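Local coordinates for zinc-type alcohol dehydrogenase-like protein YAHK (Escherichia coli, PDB 1UUF) that reduces a wide range of aldehydes to their alcohols, with NADPH strongly preferred over NADH, and binds two zinc ions per subunit, at residues A[109-114]-A[155-159]; A[130-134]-A[144-148]; A[50-56]-A[84-90]; A[23-27]-A[149-153]; A[46-50]-A[91-95]. All coordinates share one frame; numbering follows the deposited sequence.

Contact 1. Residues A[109-114]-A[155-159]. With ZN (zinc ion), chain B.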
# COMPACT_ATOMS: atom_id res chain seq x y z
N ILE A 109 -21.72 -8.73 9.38
CA ILE A 109 -22.70 -7.85 8.74
C ILE A 109 -24.13 -8.39 8.76
O ILE A 109 -24.36 -9.55 8.40
CB ILE A 109 -22.37 -7.65 7.25
CG1 ILE A 109 -20.89 -7.29 7.08
CG2 ILE A 109 -23.28 -6.58 6.65
CD1 ILE A 109 -20.43 -7.31 5.64
N VAL A 110 -25.08 -7.56 9.18
CA VAL A 110 -26.48 -7.98 9.18
C VAL A 110 -27.32 -7.09 8.25
O VAL A 110 -28.47 -7.40 7.96
CB VAL A 110 -27.12 -8.00 10.59
CG1 VAL A 110 -26.55 -9.17 11.40
CG2 VAL A 110 -26.89 -6.68 11.30
N ASP A 111 -26.73 -6.00 7.77
CA ASP A 111 -27.42 -5.11 6.84
C ASP A 111 -26.47 -4.06 6.26
O ASP A 111 -25.37 -3.84 6.78
CB ASP A 111 -28.60 -4.41 7.52
CG ASP A 111 -29.76 -4.13 6.57
OD1 ASP A 111 -29.60 -4.33 5.35
OD2 ASP A 111 -30.84 -3.70 7.04
N SER A 112 -26.87 -3.43 5.16
CA SER A 112 -26.08 -2.37 4.54
C SER A 112 -27.05 -1.52 3.71
O SER A 112 -28.22 -1.87 3.57
CB SER A 112 -24.96 -2.95 3.66
OG SER A 112 -25.46 -3.66 2.55
N CYS A 113 -26.58 -0.40 3.17
CA CYS A 113 -27.47 0.47 2.42
C CYS A 113 -28.01 -0.15 1.13
O CYS A 113 -29.11 0.19 0.69
CB CYS A 113 -26.79 1.82 2.13
SG CYS A 113 -25.79 1.93 0.64
N LYS A 114 -27.24 -1.06 0.54
CA LYS A 114 -27.62 -1.78 -0.68
C LYS A 114 -27.64 -0.98 -1.97
O LYS A 114 -27.98 -1.53 -3.02
CB LYS A 114 -28.99 -2.43 -0.52
CG LYS A 114 -29.15 -3.29 0.72
CD LYS A 114 -30.55 -3.86 0.79
CE LYS A 114 -30.85 -4.39 2.17
NZ LYS A 114 -30.79 -3.29 3.17
N VAL A 155 -32.09 -12.23 10.58
CA VAL A 155 -31.31 -11.46 9.62
C VAL A 155 -31.91 -11.47 8.21
O VAL A 155 -32.46 -12.49 7.77
CB VAL A 155 -29.87 -12.04 9.53
CG1 VAL A 155 -29.00 -11.17 8.62
CG2 VAL A 155 -29.27 -12.15 10.92
N HIS A 156 -31.79 -10.34 7.52
CA HIS A 156 -32.26 -10.19 6.15
C HIS A 156 -31.50 -11.26 5.36
O HIS A 156 -30.29 -11.38 5.51
CB HIS A 156 -31.92 -8.79 5.65
CG HIS A 156 -32.38 -8.49 4.26
ND1 HIS A 156 -31.88 -9.14 3.15
CD2 HIS A 156 -33.28 -7.59 3.79
CE1 HIS A 156 -32.45 -8.65 2.06
NE2 HIS A 156 -33.30 -7.71 2.42
N GLU A 157 -32.20 -12.02 4.51
CA GLU A 157 -31.54 -13.11 3.78
C GLU A 157 -30.33 -12.73 2.93
O GLU A 157 -29.50 -13.59 2.63
CB GLU A 157 -32.54 -13.87 2.89
CG GLU A 157 -33.03 -13.11 1.67
CD GLU A 157 -33.62 -14.05 0.63
OE1 GLU A 157 -34.31 -13.55 -0.29
OE2 GLU A 157 -33.40 -15.27 0.72
N ARG A 158 -30.20 -11.46 2.55
CA ARG A 158 -29.04 -11.06 1.75
C ARG A 158 -27.74 -11.25 2.53
O ARG A 158 -26.67 -11.44 1.94
CB ARG A 158 -29.16 -9.60 1.30
CG ARG A 158 -27.87 -9.05 0.67
CD ARG A 158 -28.09 -7.69 0.01
NE ARG A 158 -26.86 -7.15 -0.56
CZ ARG A 158 -26.81 -6.13 -1.41
NH1 ARG A 158 -27.93 -5.54 -1.80
NH2 ARG A 158 -25.65 -5.70 -1.88
N TYR A 159 -27.84 -11.22 3.85
CA TYR A 159 -26.66 -11.34 4.69
C TYR A 159 -26.51 -12.67 5.40
O TYR A 159 -25.66 -12.82 6.28
CB TYR A 159 -26.64 -10.18 5.69
CG TYR A 159 -26.86 -8.85 5.00
CD1 TYR A 159 -28.14 -8.38 4.73
CD2 TYR A 159 -25.77 -8.12 4.52
CE1 TYR A 159 -28.34 -7.21 4.00
CE2 TYR A 159 -25.96 -6.95 3.79
CZ TYR A 159 -27.25 -6.50 3.53
OH TYR A 159 -27.43 -5.36 2.79
ZN ZN B . -23.84 0.64 0.90
O HOH W 1 -23.49 -11.94 7.58
O HOH W 2 -30.79 -7.88 8.92
O HOH W 3 -26.75 -3.88 -3.96

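Contact 2. Residues A[130-134]-A[144-148]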
# COMPACT_ATOMS: atom_id res chain seq x y z
N MET A 130 -22.89 0.31 6.85
CA MET A 130 -23.05 -1.10 7.13
C MET A 130 -23.52 -1.29 8.57
O MET A 130 -23.02 -0.61 9.48
CB MET A 130 -21.73 -1.83 6.89
CG MET A 130 -21.77 -3.33 7.12
SD MET A 130 -21.25 -3.78 8.78
CE MET A 130 -19.48 -3.78 8.55
N THR A 131 -24.48 -2.18 8.77
CA THR A 131 -24.99 -2.47 10.10
C THR A 131 -24.27 -3.70 10.63
O THR A 131 -24.44 -4.80 10.09
CB THR A 131 -26.51 -2.76 10.08
OG1 THR A 131 -27.22 -1.61 9.60
CG2 THR A 131 -27.01 -3.11 11.48
N GLY A 132 -23.47 -3.52 11.67
CA GLY A 132 -22.73 -4.63 12.24
C GLY A 132 -23.63 -5.54 13.05
O GLY A 132 -24.64 -5.12 13.61
N THR A 133 -23.25 -6.81 13.12
CA THR A 133 -24.01 -7.81 13.85
C THR A 133 -24.27 -7.38 15.29
O THR A 133 -25.27 -7.76 15.88
CB THR A 133 -23.28 -9.16 13.78
OG1 THR A 133 -23.06 -9.46 12.40
CG2 THR A 133 -24.12 -10.27 14.40
N TYR A 134 -23.35 -6.60 15.85
CA TYR A 134 -23.55 -6.05 17.19
C TYR A 134 -23.00 -4.63 17.29
O TYR A 134 -22.03 -4.28 16.61
CB TYR A 134 -22.96 -6.96 18.28
CG TYR A 134 -21.48 -7.26 18.19
CD1 TYR A 134 -20.52 -6.31 18.55
CD2 TYR A 134 -21.03 -8.53 17.80
CE1 TYR A 134 -19.16 -6.62 18.52
CE2 TYR A 134 -19.68 -8.84 17.77
CZ TYR A 134 -18.75 -7.88 18.14
OH TYR A 134 -17.41 -8.21 18.11
N HIS A 144 -29.94 -0.93 19.25
CA HIS A 144 -28.66 -1.32 18.68
C HIS A 144 -28.64 -2.84 18.53
O HIS A 144 -29.32 -3.55 19.26
CB HIS A 144 -27.49 -0.84 19.55
CG HIS A 144 -27.54 -1.35 20.96
ND1 HIS A 144 -28.47 -0.90 21.88
CD2 HIS A 144 -26.78 -2.26 21.60
CE1 HIS A 144 -28.28 -1.52 23.03
NE2 HIS A 144 -27.26 -2.35 22.89
N THR A 145 -27.87 -3.33 17.57
CA THR A 145 -27.81 -4.76 17.31
C THR A 145 -27.17 -5.60 18.42
O THR A 145 -26.18 -5.20 19.03
CB THR A 145 -27.09 -5.05 15.97
OG1 THR A 145 -25.82 -4.40 15.96
CG2 THR A 145 -27.92 -4.53 14.80
N LEU A 146 -27.77 -6.75 18.67
CA LEU A 146 -27.29 -7.69 19.67
C LEU A 146 -26.77 -8.91 18.90
O LEU A 146 -27.47 -9.44 18.05
CB LEU A 146 -28.43 -8.08 20.61
CG LEU A 146 -29.10 -6.87 21.28
CD1 LEU A 146 -30.29 -7.34 22.11
CD2 LEU A 146 -28.09 -6.14 22.15
N GLY A 147 -25.55 -9.33 19.23
CA GLY A 147 -24.91 -10.43 18.53
C GLY A 147 -25.27 -11.89 18.74
O GLY A 147 -26.35 -12.23 19.23
N GLY A 148 -24.32 -12.75 18.37
CA GLY A 148 -24.50 -14.19 18.45
C GLY A 148 -24.36 -14.92 19.76
O GLY A 148 -24.51 -16.15 19.79
O HOH W 4 -27.69 -8.80 15.29

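Contact 3. Residues A[50-56]-A[84-90]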
# COMPACT_ATOMS: atom_id res chain seq x y z
N VAL A 50 -34.75 -14.09 7.84
CA VAL A 50 -34.48 -15.49 8.13
C VAL A 50 -34.31 -15.59 9.64
O VAL A 50 -33.47 -14.88 10.22
CB VAL A 50 -33.17 -15.98 7.46
CG1 VAL A 50 -32.93 -17.45 7.79
CG2 VAL A 50 -33.24 -15.77 5.96
N LYS A 51 -35.11 -16.43 10.28
CA LYS A 51 -35.03 -16.63 11.73
C LYS A 51 -34.13 -17.83 11.94
O LYS A 51 -34.42 -18.92 11.46
CB LYS A 51 -36.42 -16.90 12.31
CG LYS A 51 -36.42 -17.16 13.81
CD LYS A 51 -37.83 -17.41 14.30
CE LYS A 51 -37.86 -17.67 15.80
NZ LYS A 51 -39.25 -17.85 16.29
N ILE A 52 -33.05 -17.62 12.69
CA ILE A 52 -32.05 -18.66 12.92
C ILE A 52 -31.88 -19.10 14.37
O ILE A 52 -31.75 -18.27 15.27
CB ILE A 52 -30.67 -18.16 12.43
CG1 ILE A 52 -30.77 -17.77 10.95
CG2 ILE A 52 -29.61 -19.23 12.64
CD1 ILE A 52 -29.56 -17.03 10.44
N GLU A 53 -31.89 -20.41 14.59
CA GLU A 53 -31.67 -20.98 15.91
C GLU A 53 -30.16 -21.19 15.94
O GLU A 53 -29.63 -22.05 15.23
CB GLU A 53 -32.38 -22.33 16.04
CG GLU A 53 -32.32 -22.95 17.42
CD GLU A 53 -33.10 -22.14 18.45
OE1 GLU A 53 -34.24 -21.73 18.15
OE2 GLU A 53 -32.58 -21.93 19.57
N ILE A 54 -29.47 -20.38 16.73
CA ILE A 54 -28.01 -20.46 16.80
C ILE A 54 -27.49 -21.70 17.50
O ILE A 54 -27.86 -21.99 18.64
CB ILE A 54 -27.43 -19.20 17.47
CG1 ILE A 54 -27.88 -17.95 16.70
CG2 ILE A 54 -25.91 -19.27 17.51
CD1 ILE A 54 -27.36 -16.65 17.28
N ALA A 55 -26.62 -22.43 16.81
CA ALA A 55 -26.04 -23.64 17.37
C ALA A 55 -24.70 -23.33 18.02
O ALA A 55 -24.43 -23.75 19.15
CB ALA A 55 -25.87 -24.70 16.29
N TYR A 56 -23.86 -22.58 17.31
CA TYR A 56 -22.55 -22.22 17.82
C TYR A 56 -22.14 -20.81 17.43
O TYR A 56 -22.61 -20.27 16.42
CB TYR A 56 -21.48 -23.19 17.30
CG TYR A 56 -21.79 -24.64 17.56
CD1 TYR A 56 -22.44 -25.42 16.60
CD2 TYR A 56 -21.49 -25.22 18.79
CE1 TYR A 56 -22.78 -26.75 16.86
CE2 TYR A 56 -21.83 -26.55 19.06
CZ TYR A 56 -22.48 -27.30 18.10
OH TYR A 56 -22.84 -28.60 18.37
N ILE A 84 -21.35 -16.74 13.73
CA ILE A 84 -22.57 -17.51 13.96
C ILE A 84 -22.97 -18.58 12.95
O ILE A 84 -22.97 -18.34 11.75
CB ILE A 84 -23.77 -16.53 14.07
CG1 ILE A 84 -23.50 -15.51 15.18
CG2 ILE A 84 -25.07 -17.28 14.35
CD1 ILE A 84 -24.39 -14.27 15.10
N VAL A 85 -23.33 -19.75 13.46
CA VAL A 85 -23.82 -20.84 12.61
C VAL A 85 -25.03 -21.45 13.31
O VAL A 85 -25.07 -21.52 14.54
CB VAL A 85 -22.76 -21.93 12.35
CG1 VAL A 85 -21.60 -21.35 11.58
CG2 VAL A 85 -22.31 -22.56 13.66
N GLY A 86 -26.02 -21.87 12.54
CA GLY A 86 -27.20 -22.45 13.13
C GLY A 86 -28.13 -23.03 12.09
O GLY A 86 -27.71 -23.30 10.97
N ARG A 87 -29.40 -23.20 12.46
CA ARG A 87 -30.39 -23.76 11.55
C ARG A 87 -31.57 -22.81 11.38
O ARG A 87 -32.01 -22.17 12.33
CB ARG A 87 -30.88 -25.10 12.09
CG ARG A 87 -29.77 -26.15 12.22
CD ARG A 87 -30.30 -27.45 12.81
NE ARG A 87 -29.27 -28.49 12.85
CZ ARG A 87 -28.18 -28.44 13.61
NH1 ARG A 87 -27.31 -29.44 13.58
NH2 ARG A 87 -27.96 -27.40 14.40
N VAL A 88 -32.07 -22.72 10.15
CA VAL A 88 -33.21 -21.85 9.87
C VAL A 88 -34.46 -22.41 10.53
O VAL A 88 -34.79 -23.58 10.35
CB VAL A 88 -33.45 -21.72 8.35
CG1 VAL A 88 -34.68 -20.85 8.08
CG2 VAL A 88 -32.22 -21.11 7.68
N VAL A 89 -35.14 -21.56 11.30
CA VAL A 89 -36.36 -21.95 11.99
C VAL A 89 -37.58 -21.53 11.17
O VAL A 89 -38.57 -22.25 11.08
CB VAL A 89 -36.46 -21.29 13.39
CG1 VAL A 89 -37.79 -21.63 14.04
CG2 VAL A 89 -35.31 -21.76 14.27
N ALA A 90 -37.49 -20.35 10.57
CA ALA A 90 -38.57 -19.82 9.75
C ALA A 90 -38.02 -18.77 8.79
O ALA A 90 -36.92 -18.26 8.98
CB ALA A 90 -39.64 -19.20 10.64
O HOH W 5 -29.48 -24.90 15.73

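Contact 4. Residues A[23-27]-A[149-153]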
# COMPACT_ATOMS: atom_id res chain seq x y z
N ILE A 23 -35.66 -15.07 24.90
CA ILE A 23 -34.38 -15.44 24.22
C ILE A 23 -33.17 -15.17 25.11
O ILE A 23 -32.83 -14.01 25.39
CB ILE A 23 -34.23 -14.66 22.90
CG1 ILE A 23 -35.39 -15.03 21.97
CG2 ILE A 23 -32.89 -14.98 22.25
CD1 ILE A 23 -35.48 -14.19 20.73
N LYS A 24 -32.53 -16.24 25.56
CA LYS A 24 -31.37 -16.12 26.43
C LYS A 24 -30.11 -15.72 25.68
O LYS A 24 -29.93 -16.06 24.51
CB LYS A 24 -31.13 -17.43 27.18
CG LYS A 24 -32.24 -17.78 28.15
CD LYS A 24 -31.94 -19.05 28.91
CE LYS A 24 -33.03 -19.35 29.93
NZ LYS A 24 -34.37 -19.45 29.29
N ALA A 25 -29.25 -14.99 26.37
CA ALA A 25 -28.00 -14.53 25.79
C ALA A 25 -27.02 -14.20 26.91
O ALA A 25 -27.34 -14.31 28.10
CB ALA A 25 -28.24 -13.29 24.94
N VAL A 26 -25.82 -13.81 26.52
CA VAL A 26 -24.78 -13.43 27.46
C VAL A 26 -24.20 -12.11 26.96
O VAL A 26 -23.81 -11.99 25.80
CB VAL A 26 -23.66 -14.49 27.53
CG1 VAL A 26 -22.45 -13.94 28.27
CG2 VAL A 26 -24.18 -15.74 28.23
N GLY A 27 -24.17 -11.11 27.84
CA GLY A 27 -23.65 -9.81 27.46
C GLY A 27 -23.17 -9.03 28.66
O GLY A 27 -23.19 -9.53 29.79
N TYR A 149 -24.04 -14.22 20.85
CA TYR A 149 -23.95 -14.88 22.15
C TYR A 149 -25.40 -14.99 22.62
O TYR A 149 -25.75 -14.54 23.71
CB TYR A 149 -23.19 -14.02 23.16
CG TYR A 149 -21.69 -13.91 22.97
CD1 TYR A 149 -21.05 -14.44 21.85
CD2 TYR A 149 -20.92 -13.23 23.91
CE1 TYR A 149 -19.66 -14.28 21.68
CE2 TYR A 149 -19.56 -13.06 23.75
CZ TYR A 149 -18.93 -13.58 22.63
OH TYR A 149 -17.58 -13.37 22.48
N SER A 150 -26.23 -15.59 21.78
CA SER A 150 -27.65 -15.73 22.08
C SER A 150 -28.23 -16.98 21.44
O SER A 150 -27.57 -17.66 20.65
CB SER A 150 -28.39 -14.49 21.58
OG SER A 150 -28.14 -14.27 20.21
N GLN A 151 -29.49 -17.27 21.76
CA GLN A 151 -30.17 -18.46 21.24
C GLN A 151 -30.70 -18.32 19.82
O GLN A 151 -30.77 -19.30 19.09
CB GLN A 151 -31.33 -18.84 22.15
CG GLN A 151 -30.96 -19.19 23.57
CD GLN A 151 -32.18 -19.61 24.38
OE1 GLN A 151 -33.15 -18.85 24.49
NE2 GLN A 151 -32.14 -20.81 24.93
N GLN A 152 -31.09 -17.10 19.45
CA GLN A 152 -31.65 -16.85 18.12
C GLN A 152 -31.26 -15.48 17.57
O GLN A 152 -30.88 -14.58 18.32
CB GLN A 152 -33.18 -16.93 18.17
CG GLN A 152 -33.75 -18.32 18.42
CD GLN A 152 -35.27 -18.33 18.54
OE1 GLN A 152 -35.89 -19.39 18.59
NE2 GLN A 152 -35.87 -17.14 18.62
N ILE A 153 -31.34 -15.35 16.25
CA ILE A 153 -31.04 -14.08 15.59
C ILE A 153 -31.90 -14.04 14.33
O ILE A 153 -32.21 -15.09 13.76
CB ILE A 153 -29.53 -13.95 15.26
CG1 ILE A 153 -29.21 -12.52 14.81
CG2 ILE A 153 -29.13 -14.96 14.19
CD1 ILE A 153 -27.71 -12.21 14.73

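Contact 5. Residues A[46-50]-A[91-95]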
# COMPACT_ATOMS: atom_id res chain seq x y z
N GLY A 46 -39.45 -10.49 9.09
CA GLY A 46 -40.14 -9.72 8.07
C GLY A 46 -40.15 -10.52 6.77
O GLY A 46 -39.61 -11.62 6.73
N PRO A 47 -40.75 -9.99 5.70
CA PRO A 47 -40.80 -10.71 4.42
C PRO A 47 -39.46 -11.20 3.86
O PRO A 47 -39.41 -12.23 3.19
CB PRO A 47 -41.51 -9.73 3.49
CG PRO A 47 -41.20 -8.39 4.09
CD PRO A 47 -41.37 -8.66 5.56
N ASN A 48 -38.38 -10.47 4.13
CA ASN A 48 -37.06 -10.86 3.64
C ASN A 48 -36.16 -11.44 4.72
O ASN A 48 -34.99 -11.72 4.47
CB ASN A 48 -36.35 -9.65 3.02
CG ASN A 48 -37.13 -9.01 1.90
OD1 ASN A 48 -37.48 -9.67 0.91
ND2 ASN A 48 -37.42 -7.72 2.03
N ASP A 49 -36.71 -11.64 5.92
CA ASP A 49 -35.93 -12.16 7.04
C ASP A 49 -35.84 -13.67 7.21
O ASP A 49 -36.73 -14.42 6.81
CB ASP A 49 -36.44 -11.58 8.36
CG ASP A 49 -36.21 -10.09 8.47
OD1 ASP A 49 -35.21 -9.60 7.88
OD2 ASP A 49 -37.01 -9.42 9.15
N VAL A 50 -34.75 -14.09 7.84
CA VAL A 50 -34.48 -15.49 8.13
C VAL A 50 -34.31 -15.59 9.64
O VAL A 50 -33.47 -14.88 10.22
CB VAL A 50 -33.17 -15.98 7.46
CG1 VAL A 50 -32.93 -17.45 7.79
CG2 VAL A 50 -33.24 -15.77 5.96
N VAL A 91 -38.79 -18.46 7.75
CA VAL A 91 -38.39 -17.47 6.76
C VAL A 91 -39.57 -16.61 6.34
O VAL A 91 -40.72 -17.07 6.36
CB VAL A 91 -37.81 -18.14 5.49
CG1 VAL A 91 -36.54 -18.90 5.83
CG2 VAL A 91 -38.84 -19.08 4.88
N GLY A 92 -39.28 -15.37 5.95
CA GLY A 92 -40.33 -14.47 5.50
C GLY A 92 -40.90 -14.98 4.20
O GLY A 92 -40.29 -15.83 3.54
N ASP A 93 -42.06 -14.47 3.81
CA ASP A 93 -42.71 -14.91 2.57
C ASP A 93 -42.00 -14.46 1.29
O ASP A 93 -42.37 -14.90 0.20
CB ASP A 93 -44.17 -14.44 2.55
CG ASP A 93 -44.30 -12.94 2.78
OD1 ASP A 93 -43.66 -12.16 2.05
OD2 ASP A 93 -45.07 -12.55 3.69
N GLN A 94 -41.01 -13.58 1.42
CA GLN A 94 -40.27 -13.11 0.25
C GLN A 94 -38.88 -13.72 0.15
O GLN A 94 -38.15 -13.48 -0.81
CB GLN A 94 -40.14 -11.58 0.28
CG GLN A 94 -41.46 -10.85 0.14
CD GLN A 94 -42.22 -11.26 -1.11
OE1 GLN A 94 -41.70 -11.15 -2.23
NE2 GLN A 94 -43.44 -11.73 -0.93
N VAL A 95 -38.51 -14.52 1.15
CA VAL A 95 -37.20 -15.17 1.15
C VAL A 95 -37.13 -16.21 0.04
O VAL A 95 -38.01 -17.06 -0.09
CB VAL A 95 -36.90 -15.84 2.50
CG1 VAL A 95 -35.65 -16.70 2.40
CG2 VAL A 95 -36.71 -14.77 3.57

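Contact 1. Residues A[109-114]-A[155-159]
The Tyr159 ring is the tight centre of this contact. Asp111 CA lies over one face, 3.6 Å from the ring centroid and 14° off the normal, a CH-pi contact. Arg158 CG packs on the opposite face. Ile109 CG2 touches Tyr159 CD2 at 3.6 Å. With CG beside the backbone N (chi1 -50°), the ring reaches along 109-114, and Tyr159 OH hydrogen-bonds Ser112 OG at 2.6 Å. A phenylalanine here would probably leave the Ser112 hydroxyl without this partner. Asp111 OD1 takes two donors: Lys114 NZ in a salt bridge of 2.7 Å, on the syn side, and Ser112 N from above the carboxylate plane. Lys114 CE rests over one face of the His156 ring.

The rest is looser and watered. One water links Ile109 O to Tyr159 O, and another links Val110 O to His156 N. A third joins Lys114 O to Arg158 NH1, while Arg158 NH2 forms a salt bridge with Glu124.

Just after Ser112, Cys113 SG binds zinc at 2.4 Å, with Cys116, Cys119 and Cys127. Val110 and Asp111 form a classic bulge opposite Thr131 of strand 131-132. Val155 pairs with Val50 of strand 49-58, and helix 117-120 packs against Ser112 and Arg158.

Contact 2. Residues A[130-134]-A[144-148]
Thr145 is the side chain that reaches across to 130-134. Thr145 CB sits 3.3 Å from Thr133 O and is also close to Gly132 O. From there the two branches part. OG1 lies between the backbone N and the carbonyl carbon of its own residue (chi1 53°), which turns it to Gly132 O. It donates a hydrogen bond of 2.7 Å from Thr145 OG1 to Gly132 O, with the donor tilted 32° from the carbonyl plane. The same hydroxyl oxygen also touches Tyr134 CA and has a further hydrogen-bond partner in Ser136 N. It is therefore held by more than one bond. The methyl CG2 also lies near Gly132 O and meets the methyl of Thr131, with Thr145 CG2 and Thr131 CG2 3.7 Å apart.

Backbone contacts extend the join. Tyr134 CA makes a CH...O contact of 3.3 Å with Thr145 O. A water donates to both Thr133 O and Leu146 O, and so bridges the two segments. Tyr134 CB packs on Gly147 N at 3.6 Å. The ring of Tyr134 passes close to Gly147 CA, where a side chain beta carbon would be tight against Tyr134 CD2.

The Tyr134 ring reaches the active site: it stacks with His82, a ligand of the catalytic zinc, and touches Ser62 and Gln66 of helix 61-68. Thr133 OG1 bonds Gly107 O. Thr131 pairs with Val110 and Asp111, so strand 131-132 lies beside strand 109-111. The loop holding 144-148 leads on to strand 152-156.

Contact 3. Residues A[50-56]-A[84-90]
Two antiparallel neighbours, strands 49-58 and 84-91, meet here in the curled sheet of the GroES-like domain. Their short segments run 139° apart. Glu53 and Arg87 form a hydrogen-bonded pair, with Glu53 N to Arg87 O at 2.9 Å and a return bond from Arg87 N. Classic bulges break the register twice. At one, Val89 and Ala90 both face Lys51. At the other, Ala55 and Tyr56 both face Val85, and Val85 O accepts from both backbone N atoms, Ala55 N lying in its carbonyl plane.

Gly86 fits where its CA comes 3.2 Å from Glu53 O, and a beta carbon would clash with that oxygen.

Val50 and Val88 meet on the face of Ile52, Val50 CG1 3.7 Å from Val88 CG2, crossing at about a right angle. Separately, Ile54 CG1 touches Ile84 CG2 at 3.7 Å. At the bulge, Val89 CG2 lies 3.5 Å from Glu53 CB. On the face of Glu53 and Tyr56, Val85 CG2 comes to the edge of the Tyr56 ring. A water links Arg87 NH2 to Glu53 O.

Val104 and Val106 touch Ile52, and Leu170 of helix 170-173 touches Tyr56. A twisted, bulged antiparallel pair like this fits the GroES-like domain of zinc-containing alcohol dehydrogenases.

Contact 4. Residues A[23-27]-A[149-153]
The ring of Tyr149 has Val26 O at its edge, in the ring plane. Val26 O also lies 3.4 Å from Tyr149 CB, and has no hydrogen-bond partner in the model. Beyond the contact, Tyr149 OH bonds Tyr348 OH.

A second flat group is the amide of Gln151. Lys24 N donates to Gln151 OE1 at 2.9 Å, with the N-H nearly straight at 167°. It comes from above the amide carbonyl plane, 49° out of it. The Gln151 chain is extended beyond CG, with CG beside the backbone N (chi1 -61°), and runs side by side with Lys24, whose CB lies 3.7 Å from Gln151 OE1. Gln151 N in turn donates to Lys24 O at 3.0 Å, so Lys24 is gripped at both its N and its O by one residue. An alanine at this position would remove the amide and probably leave Lys24 N without its mate, loosening the start of strand 24-27.

Further along, Val26 N donates to Tyr149 O at 2.9 Å. Between these bonds the backbones bridge at Ala25 and Ser150, where Ala25 CB touches Ser150 CB at 3.6 Å. Ile23 CG2 packs near Gln151 CB. Ser150 OG bonds Gly147 O and Arg42 NH2.

Two backbone bonds and a side-chain amide thus tie the first modelled strand to the run entering strand 152-156. The amide acts in place of a third backbone acceptor, while Gln151 O accepts from Ile54 N of the neighbouring strand.

Contact 5. Residues A[46-50]-A[91-95]
Gly92 N and Asp49 O, and Gln94 N and Pro47 O, make the two backbone hydrogen bonds of this contact. Gly92 N donates to Asp49 O at 2.9 Å, beside the antiparallel non-hydrogen-bonded pair of Val50 and Val91. Gln94 N donates to Pro47 O at 2.7 Å, with the angle at the hydrogen a bent 140°.

CH...O contacts add to them. Gly92 CA lies 3.2 Å from Gly46 O and is also close to Pro47 O. A beta carbon at Gly92 would clash with both oxygens, so the close approach of the two turns depends on the missing side chain. Val91 CA approaches Asp49 O in the same manner.

Side-chain packing is split between the inner and outer parts. Inside, Val50 CG2 meets Val95 CG2 at 4.3 Å, and Val50 CG1 lies near Val91 CG1. With CG2 beside its backbone N (chi1 170°), Val95 also sets this methyl 3.3 Å from Asp49 O. Outside, Pro47 CB rests on Gln94 CG at 3.5 Å. Gln94 CB is 3.3 Å from Asn48 OD1, the amide planes of these two residues standing 87° apart.

Polar side chains work mostly within their own turns. Asp49 OD2 accepts from Gly46 N on the anti side of the carboxylate, and Arg43 makes a salt bridge to the same oxygen. Gln94 NE2 donates to Asp93 OD1 from above that carboxylate's plane.

Both segments form type I turns, Gly46 to Asp49 and Gly92 to Val95. They pack together at the surface end of the antiparallel pair of strands 49-58 and 84-91, away from the zinc sites of this GroES-like domain.

How the contacts relate
Along the chain the segments run 23-27, 46-50, 50-56, 84-90, 91-95, 109-114, 130-134, 144-148, 149-153 and 155-159. Contact 3 is nested within contact 5, and both share Val50. Contact 2 is nested within contact 1, their centres about 11 Å apart, joined by the pairing of strands 109-111 and 131-132. Strand 49-58 serves contacts 3 and 5. Its neighbour, strand 152-156, serves contacts 1 and 4. Contact 4 brings in strand 24-27; its centre is about 11 Å from that of contact 3. Contacts 2 and 5 do not touch. Together they span the GroES-like domain from its surface turns to the surroundings of both zinc ions.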